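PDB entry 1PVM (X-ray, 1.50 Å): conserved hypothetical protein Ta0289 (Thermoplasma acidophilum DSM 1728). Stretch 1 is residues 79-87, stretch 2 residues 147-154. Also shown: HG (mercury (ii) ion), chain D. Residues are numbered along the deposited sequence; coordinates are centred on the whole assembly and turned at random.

Stretch 1 79-87: LVMRKPIPK
Stretch 2 (147-154) DYQHLCPK

Two irregular segments can pack with only two hydrogen bonds between them, both accepted by backbone carbonyls; residues 79-87 and 147-154 of Ta0289 illustrate the principle. Neither forms a regular strand over the contact. The nearest pair of CA atoms belongs to Lys83 and His150, 5.2 Å apart.

Lys83 is extended (phi/psi -148/141) and precedes a cis peptide bond to Pro84, a residue with no amide hydrogen to donate. Lys83 O accepts a hydrogen bond from Leu151 N at 2.9 Å and 151°, and a CA-H...O contact from His150 CA at 3.1 Å. The next carbonyl is satisfied by a side chain, Tyr148 OH donating to Pro84 O at 2.6 Å. Tyr148 (phi/psi -55/135) directs its CA-to-CB bond toward stretch 1, with chi1 t and chi2 71°. Pro86 CG lies over a face of the Tyr148 ring, 4.0 Å from the centroid and 25° off the normal, whereas Pro84 O sits at the edge. Beside these polar links, Pro84 CD packs against Leu151 CB at 3.6 Å, with Leu151 in the m,t rotamer.

His150 has phi/psi -84/130, chi1 m and chi2 53°. Within stretch 2, His150 ND1 donates to Tyr148 O at 2.8 Å; the ring's other nitrogen, His150 NE2, lies 3.3 Å from Arg82 NH1, a pair whose geometry leaves a hydrogen bond open. The Arg82 guanidinium, carried on an m,m,t chain, has Tyr148 CB over one face and His150 CE1 near its plane.

Lys83, p,t,t,t, points its CA-to-CB bond away, and its NZ is hydrogen-bonded just outside the stretches. Cys152, chi1 t, also points away; Cys152 SG binds the mercury ion HG at 2.5 Å, alongside three atoms from elsewhere in the structure, and accepts a weak hydrogen bond from Lys154 N at 3.3 Å.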

# COMPACT_ATOMS: atom_id res chain seq x y z
N LEU B 79 0.31 5.28 17.12
CA LEU B 79 1.16 4.09 17.27
C LEU B 79 1.56 3.49 15.93
O LEU B 79 2.39 2.59 15.88
CB LEU B 79 0.42 3.02 18.08
CG LEU B 79 0.02 3.37 19.52
CD1 LEU B 79 -0.70 2.19 20.14
CD2 LEU B 79 1.26 3.72 20.32
N VAL B 80 0.97 3.99 14.86
CA VAL B 80 1.20 3.45 13.52
C VAL B 80 1.90 4.38 12.54
O VAL B 80 2.75 3.95 11.77
CB VAL B 80 -0.15 3.01 12.90
CG1 VAL B 80 0.06 2.37 11.55
CG2 VAL B 80 -0.86 2.05 13.85
N MET B 81 1.53 5.66 12.57
CA MET B 81 2.06 6.67 11.67
C MET B 81 3.58 6.77 11.62
O MET B 81 4.28 6.39 12.56
CB MET B 81 1.53 8.04 12.08
CG MET B 81 2.10 8.51 13.41
SD MET B 81 1.26 9.95 14.04
CE MET B 81 -0.39 9.33 14.10
N ARG B 82 4.09 7.30 10.51
CA ARG B 82 5.52 7.53 10.39
C ARG B 82 5.72 8.77 11.26
O ARG B 82 5.02 9.77 11.09
CB ARG B 82 5.91 7.88 8.94
CG ARG B 82 5.52 6.86 7.89
CD ARG B 82 6.01 5.49 8.27
NE ARG B 82 5.99 4.56 7.14
CZ ARG B 82 6.34 3.28 7.24
NH1 ARG B 82 6.71 2.79 8.42
NH2 ARG B 82 6.32 2.50 6.17
N LYS B 83 6.67 8.72 12.18
CA LYS B 83 6.93 9.87 13.04
C LYS B 83 8.41 9.93 13.41
O LYS B 83 9.03 8.90 13.61
CB LYS B 83 6.06 9.79 14.31
CG LYS B 83 6.30 8.57 15.19
CD LYS B 83 5.29 8.55 16.35
CE LYS B 83 5.49 7.37 17.29
NZ LYS B 83 4.40 7.30 18.31
N PRO B 84 8.99 11.14 13.45
CA PRO B 84 8.37 12.45 13.18
C PRO B 84 7.89 12.50 11.74
O PRO B 84 8.33 11.69 10.91
CB PRO B 84 9.51 13.44 13.43
CG PRO B 84 10.44 12.70 14.33
CD PRO B 84 10.41 11.31 13.79
N ILE B 85 7.02 13.44 11.42
CA ILE B 85 6.50 13.53 10.07
C ILE B 85 7.59 13.65 9.01
O ILE B 85 8.48 14.49 9.11
CB ILE B 85 5.49 14.72 9.92
CG1 ILE B 85 4.81 14.64 8.55
CG2 ILE B 85 6.20 16.06 10.10
CD1 ILE B 85 3.59 15.55 8.41
N PRO B 86 7.57 12.75 8.00
CA PRO B 86 8.58 12.79 6.93
C PRO B 86 8.30 14.06 6.14
O PRO B 86 7.15 14.35 5.82
CB PRO B 86 8.28 11.54 6.12
CG PRO B 86 7.67 10.61 7.12
CD PRO B 86 6.77 11.52 7.92
N LYS B 87 9.33 14.83 5.80
CA LYS B 87 9.08 16.06 5.08
C LYS B 87 10.26 16.63 4.31
O LYS B 87 11.42 16.32 4.60
CB LYS B 87 8.56 17.11 6.06
CG LYS B 87 9.59 17.55 7.10
CD LYS B 87 8.95 18.41 8.18
CE LYS B 87 10.01 19.14 9.00
NZ LYS B 87 11.01 18.21 9.56
N ASP B 147 12.79 0.67 5.50
CA ASP B 147 11.72 1.11 6.38
C ASP B 147 12.15 2.35 7.17
O ASP B 147 13.26 2.41 7.70
CB ASP B 147 11.31 -0.03 7.33
CG ASP B 147 12.50 -0.72 7.98
OD1 ASP B 147 13.35 -1.27 7.24
OD2 ASP B 147 12.60 -0.72 9.23
N TYR B 148 11.26 3.33 7.21
CA TYR B 148 11.49 4.61 7.89
C TYR B 148 11.87 4.44 9.36
O TYR B 148 11.26 3.64 10.07
CB TYR B 148 10.21 5.44 7.79
CG TYR B 148 10.32 6.87 8.30
CD1 TYR B 148 11.04 7.83 7.61
CD2 TYR B 148 9.65 7.26 9.47
CE1 TYR B 148 11.10 9.15 8.06
CE2 TYR B 148 9.70 8.58 9.93
CZ TYR B 148 10.42 9.52 9.21
OH TYR B 148 10.45 10.82 9.63
N GLN B 149 12.87 5.18 9.82
CA GLN B 149 13.27 5.11 11.23
C GLN B 149 12.34 6.00 12.04
O GLN B 149 12.40 7.23 11.92
CB GLN B 149 14.70 5.60 11.45
CG GLN B 149 15.78 4.56 11.24
CD GLN B 149 17.04 4.89 12.04
OE1 GLN B 149 17.48 6.05 12.08
NE2 GLN B 149 17.62 3.88 12.67
N HIS B 150 11.48 5.39 12.85
CA HIS B 150 10.56 6.15 13.69
C HIS B 150 11.27 6.57 14.96
O HIS B 150 11.89 5.74 15.64
CB HIS B 150 9.34 5.29 14.02
CG HIS B 150 8.55 4.87 12.82
ND1 HIS B 150 9.12 4.25 11.74
CD2 HIS B 150 7.23 4.99 12.54
CE1 HIS B 150 8.19 3.99 10.84
NE2 HIS B 150 7.03 4.43 11.30
N LEU B 151 11.18 7.85 15.30
CA LEU B 151 11.84 8.36 16.49
C LEU B 151 10.90 8.49 17.68
O LEU B 151 9.71 8.76 17.52
CB LEU B 151 12.52 9.70 16.19
CG LEU B 151 13.50 9.65 15.02
CD1 LEU B 151 14.17 10.99 14.87
CD2 LEU B 151 14.54 8.56 15.24
N CYS B 152 11.46 8.29 18.87
CA CYS B 152 10.72 8.35 20.12
C CYS B 152 10.11 9.72 20.41
O CYS B 152 10.81 10.73 20.37
CB CYS B 152 11.63 7.96 21.27
SG CYS B 152 10.81 7.99 22.86
N PRO B 153 8.80 9.77 20.71
CA PRO B 153 8.14 11.05 21.00
C PRO B 153 8.50 11.60 22.39
O PRO B 153 8.25 12.77 22.67
CB PRO B 153 6.66 10.70 20.89
CG PRO B 153 6.62 9.30 21.40
CD PRO B 153 7.83 8.66 20.75
N LYS B 154 9.09 10.76 23.24
CA LYS B 154 9.46 11.18 24.58
C LYS B 154 10.79 11.93 24.63
O LYS B 154 10.87 13.01 25.21
CB LYS B 154 9.52 9.97 25.52
CG LYS B 154 9.81 10.32 26.97
CD LYS B 154 9.87 9.08 27.84
CE LYS B 154 10.12 9.43 29.30
NZ LYS B 154 10.14 8.20 30.15
HG HG D . 12.98 7.81 24.13